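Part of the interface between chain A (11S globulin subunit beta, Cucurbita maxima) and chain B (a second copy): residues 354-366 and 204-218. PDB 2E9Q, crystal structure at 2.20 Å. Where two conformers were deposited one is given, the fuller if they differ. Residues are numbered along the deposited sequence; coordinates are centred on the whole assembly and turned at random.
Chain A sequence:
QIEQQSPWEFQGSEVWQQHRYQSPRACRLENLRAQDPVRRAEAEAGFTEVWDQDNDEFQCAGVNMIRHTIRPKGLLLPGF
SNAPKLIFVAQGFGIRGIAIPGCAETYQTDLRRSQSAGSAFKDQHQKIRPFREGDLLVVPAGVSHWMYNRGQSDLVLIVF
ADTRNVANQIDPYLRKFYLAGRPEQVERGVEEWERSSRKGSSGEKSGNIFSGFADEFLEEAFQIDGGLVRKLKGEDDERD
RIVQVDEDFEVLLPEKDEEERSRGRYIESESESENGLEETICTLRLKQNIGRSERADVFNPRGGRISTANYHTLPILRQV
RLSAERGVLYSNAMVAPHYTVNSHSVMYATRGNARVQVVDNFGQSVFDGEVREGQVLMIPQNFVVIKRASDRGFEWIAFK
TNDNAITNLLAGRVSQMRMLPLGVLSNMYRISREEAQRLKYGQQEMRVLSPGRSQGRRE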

# COMPACT_ATOMS: atom_id res chain seq x y z
N ALA A 354 10.94 33.66 5.33
CA ALA A 354 9.53 33.98 5.41
C ALA A 354 8.96 33.56 6.76
O ALA A 354 9.54 32.72 7.46
N ARG A 355 7.83 34.15 7.12
CA ARG A 355 7.19 33.79 8.36
C ARG A 355 6.16 32.77 7.92
O ARG A 355 5.43 33.00 6.95
N VAL A 356 6.12 31.64 8.62
CA VAL A 356 5.19 30.58 8.29
C VAL A 356 4.41 30.10 9.50
O VAL A 356 4.98 29.92 10.58
N GLN A 357 3.11 29.88 9.31
CA GLN A 357 2.25 29.38 10.37
C GLN A 357 1.52 28.15 9.86
O GLN A 357 1.03 28.13 8.72
N VAL A 358 1.45 27.13 10.70
CA VAL A 358 0.79 25.88 10.37
C VAL A 358 -0.18 25.55 11.49
O VAL A 358 0.15 25.68 12.66
N VAL A 359 -1.38 25.12 11.12
CA VAL A 359 -2.40 24.79 12.11
C VAL A 359 -2.90 23.38 11.92
O VAL A 359 -3.01 22.89 10.79
N ASP A 360 -3.20 22.70 13.03
CA ASP A 360 -3.67 21.33 12.94
C ASP A 360 -5.17 21.21 13.10
O ASP A 360 -5.89 22.21 13.11
N ASN A 361 -5.64 19.97 13.20
CA ASN A 361 -7.07 19.69 13.33
C ASN A 361 -7.67 20.13 14.66
O ASN A 361 -8.90 20.18 14.82
N PHE A 362 -6.81 20.45 15.63
CA PHE A 362 -7.27 20.89 16.93
C PHE A 362 -7.34 22.40 16.88
O PHE A 362 -7.75 23.05 17.84
N GLY A 363 -6.96 22.93 15.73
CA GLY A 363 -6.96 24.36 15.54
C GLY A 363 -5.78 24.97 16.26
O GLY A 363 -5.76 26.17 16.52
N GLN A 364 -4.79 24.15 16.59
CA GLN A 364 -3.60 24.63 17.29
C GLN A 364 -2.45 24.93 16.33
O GLN A 364 -2.29 24.28 15.30
N SER A 365 -1.65 25.92 16.71
CA SER A 365 -0.49 26.30 15.93
C SER A 365 0.58 25.26 16.22
O SER A 365 0.98 25.09 17.37
N VAL A 366 1.03 24.53 15.19
CA VAL A 366 2.06 23.52 15.39
C VAL A 366 3.41 24.02 14.88
O VAL A 366 4.44 23.34 14.96
N GLU B 204 -7.19 21.06 26.62
CA GLU B 204 -7.18 21.29 25.18
C GLU B 204 -8.21 22.33 24.75
O GLU B 204 -9.42 22.09 24.83
N LYS B 205 -7.72 23.48 24.31
CA LYS B 205 -8.58 24.57 23.83
C LYS B 205 -8.73 24.38 22.31
O LYS B 205 -8.31 25.23 21.53
N SER B 206 -9.34 23.26 21.91
CA SER B 206 -9.51 22.91 20.50
C SER B 206 -10.52 23.77 19.74
O SER B 206 -11.66 23.93 20.16
N GLY B 207 -10.08 24.30 18.60
CA GLY B 207 -10.95 25.13 17.80
C GLY B 207 -10.97 24.75 16.33
O GLY B 207 -10.63 23.64 15.97
N ASN B 208 -11.39 25.69 15.49
CA ASN B 208 -11.46 25.45 14.05
C ASN B 208 -10.09 25.81 13.47
O ASN B 208 -9.26 26.38 14.17
N ILE B 209 -9.85 25.50 12.20
CA ILE B 209 -8.54 25.78 11.60
C ILE B 209 -8.07 27.23 11.60
O ILE B 209 -6.87 27.49 11.51
N PHE B 210 -8.99 28.18 11.68
CA PHE B 210 -8.59 29.58 11.67
C PHE B 210 -8.13 30.09 13.03
O PHE B 210 -7.31 30.99 13.10
N SER B 211 -8.64 29.50 14.11
CA SER B 211 -8.26 29.97 15.44
C SER B 211 -6.79 29.75 15.76
O SER B 211 -6.30 30.27 16.75
N GLY B 212 -6.09 29.02 14.91
CA GLY B 212 -4.67 28.79 15.14
C GLY B 212 -3.76 29.80 14.45
O GLY B 212 -2.56 29.80 14.68
N PHE B 213 -4.32 30.67 13.60
CA PHE B 213 -3.52 31.67 12.89
C PHE B 213 -3.58 33.06 13.53
O PHE B 213 -4.57 33.43 14.16
N ALA B 214 -2.51 33.83 13.34
CA ALA B 214 -2.39 35.19 13.85
C ALA B 214 -3.42 36.10 13.17
O ALA B 214 -3.66 35.96 11.96
N ASP B 215 -4.02 37.01 13.93
CA ASP B 215 -5.04 37.92 13.40
C ASP B 215 -4.63 38.60 12.09
O ASP B 215 -5.43 38.66 11.14
N GLU B 216 -3.41 39.10 12.04
CA GLU B 216 -2.90 39.78 10.85
C GLU B 216 -3.04 38.91 9.60
O GLU B 216 -3.75 39.28 8.66
N PHE B 217 -2.37 37.77 9.61
CA PHE B 217 -2.42 36.86 8.47
C PHE B 217 -3.82 36.71 7.91
O PHE B 217 -4.03 36.83 6.71
N LEU B 218 -4.79 36.46 8.78
CA LEU B 218 -6.15 36.28 8.31
C LEU B 218 -6.77 37.56 7.77
O LEU B 218 -7.67 37.51 6.92

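The contact between the two stretches buries 796 Å², summed over both sides, and centres on three residues: Gln357(A), which has 89 Å² covered by the other stretch, Phe217(B) with 77 Å², and Val359(A) with 67 Å². Along the strand 354-359 of chain A the residues alternate. Arg355(A), Gln357(A) and Val359(A) point toward chain B, while Val356(A) and Val358(A) point away and contribute almost nothing.

Gln357(A) provides the polar anchor. Its side chain adopts chi1 m and chi2 t, which carries the amide to the start of the helix in chain B. There the backbone N of Ala214(B), the N-cap residue, donates a nearly linear hydrogen bond to OE1 of Gln357(A) at 2.9 Å. The same oxygen lies 3.6 Å from CB of Ala214(B), 3.4 Å from CD1 of Phe213(B) and 3.5 Å from CD2 of Phe217(B), so apolar atoms crowd the acceptor. NE2 of Gln357(A) is satisfied by a residue just outside the stretches.

Phe217(B), with chi1 m, projects from the first turn of the helix toward the strand, and its ring spans Gln357(A) and Arg355(A). The arginine is extended, with chi1, chi2 and chi3 all t, and its CD packs against the ring, 3.4 Å from CZ of Phe217(B). Its NH1 passes 4.3 Å from CB of Ala214(B).

Val359(A), in the t rotamer, is the next inward-pointing residue after Gln357(A). Its CG2 sits over the face of the Phe213(B) ring, 3.5 Å from the centroid and only 10° off the ring normal, a well-formed CH-pi contact. Phe213(B), chi1 m, starts sideways, but its end comes nearer to chain A, bringing CE1 to 3.3 Å from the backbone O of Gln357(A) at the ring edge. The other methyl, CG1 of Val359(A), rests 3.4 Å from O of Ile209(B).

Beyond the strand, chain A turns through Asp360(A) to Gly363(A). Asp360(A), chi1 p, accepts hydrogen bonds at OD2 from the backbone N of Phe362(A) and of Gln364(A), both at 2.8 Å, and so braces the turn. This region meets chain B largely through backbone: N of Gly207(B) donates to O of Phe362(A) at 2.8 Å, and water 1 bridges O of Asn361(A) (2.5 Å) and O of Gly207(B) (3.0 Å). Close approach here depends on glycine. A CB on Gly363(A) would clash with O of Asn208(B) and O of Gly207(B), and one on Gly212(B) would strike CG1 of Val359(A) and O of Gly363(A).

Phe362(A), within this turn and with chi1 m, has 65 Å² covered; CB of Ser206(B) lies at its ring edge and OE2 of the poorly ordered Glu204(B) 3.8 Å from its CG. Gln364(A), m at both chi1 and chi2, begins away from chain B, yet its end returns to place NE2 3.0 Å from O of Lys205(B), though the angle is too poor for a hydrogen bond.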

# COMPACT_ATOMS: atom_id res chain seq x y z
CB ALA A 354 8.78 33.25 4.31
CB ARG A 355 6.47 34.97 9.02
CG ARG A 355 5.89 34.57 10.39
CD ARG A 355 5.00 35.62 11.03
NE ARG A 355 4.53 35.18 12.34
CZ ARG A 355 3.61 35.80 13.07
NH1 ARG A 355 3.04 36.91 12.63
NH2 ARG A 355 3.27 35.31 14.26
CB VAL A 356 5.94 29.36 7.70
CG1 VAL A 356 4.94 28.28 7.34
CG2 VAL A 356 6.75 29.79 6.49
CB GLN A 357 1.24 30.43 10.82
CG GLN A 357 1.85 31.65 11.51
CD GLN A 357 0.85 32.38 12.39
OE1 GLN A 357 -0.30 32.61 12.00
NE2 GLN A 357 1.28 32.77 13.58
CB VAL A 358 1.82 24.74 10.24
CG1 VAL A 358 1.12 23.46 9.81
CG2 VAL A 358 2.92 25.13 9.24
CB VAL A 359 -3.58 25.79 12.02
CG1 VAL A 359 -4.67 25.41 13.01
CG2 VAL A 359 -3.09 27.21 12.29
CB ASP A 360 -2.93 20.45 13.96
CG ASP A 360 -3.27 20.79 15.41
OD1 ASP A 360 -2.52 20.31 16.28
OD2 ASP A 360 -4.27 21.51 15.68
CB ASN A 361 -7.32 18.20 13.10
CG ASN A 361 -6.52 17.32 14.06
OD1 ASN A 361 -7.09 16.68 14.94
ND2 ASN A 361 -5.22 17.29 13.88
CB PHE A 362 -6.30 20.44 18.03
CG PHE A 362 -6.26 18.95 18.21
CD1 PHE A 362 -7.39 18.27 18.63
CD2 PHE A 362 -5.11 18.23 17.94
CE1 PHE A 362 -7.37 16.88 18.78
CE2 PHE A 362 -5.08 16.85 18.09
CZ PHE A 362 -6.21 16.17 18.51
CB GLN A 364 -3.10 23.61 18.32
CG GLN A 364 -4.00 23.41 19.53
CD GLN A 364 -4.28 24.70 20.28
OE1 GLN A 364 -3.37 25.32 20.85
NE2 GLN A 364 -5.54 25.14 20.26
CB SER A 365 -0.04 27.69 16.37
OG SER A 365 1.17 28.06 15.72
CB VAL A 366 1.69 22.19 14.71
CG1 VAL A 366 0.51 21.57 15.47
CG2 VAL A 366 1.32 22.42 13.23
CB GLU B 204 -7.43 19.97 24.42
CG GLU B 204 -7.55 20.10 22.89
CD GLU B 204 -6.35 20.81 22.25
OE1 GLU B 204 -6.30 22.06 22.31
OE2 GLU B 204 -5.46 20.12 21.70
CB LYS B 205 -7.93 25.93 24.14
CG LYS B 205 -7.86 26.29 25.63
CD LYS B 205 -6.97 25.33 26.42
CE LYS B 205 -7.14 25.53 27.92
NZ LYS B 205 -6.43 24.48 28.73
CB SER B 206 -9.91 21.44 20.37
OG SER B 206 -11.25 21.24 20.76
CB ASN B 208 -12.57 26.31 13.43
CG ASN B 208 -12.35 27.80 13.65
OD1 ASN B 208 -11.26 28.32 13.41
ND2 ASN B 208 -13.40 28.48 14.10
CB ILE B 209 -8.47 25.30 10.14
CG1 ILE B 209 -9.51 26.05 9.30
CG2 ILE B 209 -8.65 23.79 10.11
CD1 ILE B 209 -9.51 25.68 7.84
CB PHE B 210 -9.73 30.46 11.14
CG PHE B 210 -10.13 30.14 9.74
CD1 PHE B 210 -11.38 29.61 9.46
CD2 PHE B 210 -9.22 30.29 8.70
CE1 PHE B 210 -11.72 29.22 8.17
CE2 PHE B 210 -9.55 29.90 7.40
CZ PHE B 210 -10.80 29.36 7.14
CB SER B 211 -9.14 29.33 16.53
OG SER B 211 -9.02 27.93 16.59
CB PHE B 213 -3.98 31.81 11.43
CG PHE B 213 -3.59 30.65 10.55
CD1 PHE B 213 -2.26 30.45 10.18
CD2 PHE B 213 -4.55 29.75 10.09
CE1 PHE B 213 -1.90 29.38 9.38
CE2 PHE B 213 -4.19 28.67 9.28
CZ PHE B 213 -2.86 28.49 8.93
CB ALA B 214 -0.99 35.72 13.59
CB ASP B 215 -5.38 39.01 14.43
CG ASP B 215 -5.95 38.45 15.72
OD1 ASP B 215 -6.82 37.56 15.67
OD2 ASP B 215 -5.54 38.93 16.80
CB GLU B 216 -1.42 40.16 11.05
CG GLU B 216 -0.62 40.37 9.76
CD GLU B 216 -0.85 41.73 9.09
OE1 GLU B 216 -1.99 42.00 8.65
OE2 GLU B 216 0.11 42.52 9.01
CB PHE B 217 -1.87 35.50 8.87
CG PHE B 217 -0.37 35.43 8.88
CD1 PHE B 217 0.39 36.59 8.82
CD2 PHE B 217 0.27 34.20 8.94
CE1 PHE B 217 1.78 36.52 8.83
CE2 PHE B 217 1.66 34.12 8.95
CZ PHE B 217 2.42 35.29 8.89
CB LEU B 218 -7.02 35.69 9.43
CG LEU B 218 -6.56 34.29 9.88
CD1 LEU B 218 -7.54 33.74 10.90
CD2 LEU B 218 -6.45 33.36 8.69
O HOH W 1 -10.66 21.62 13.71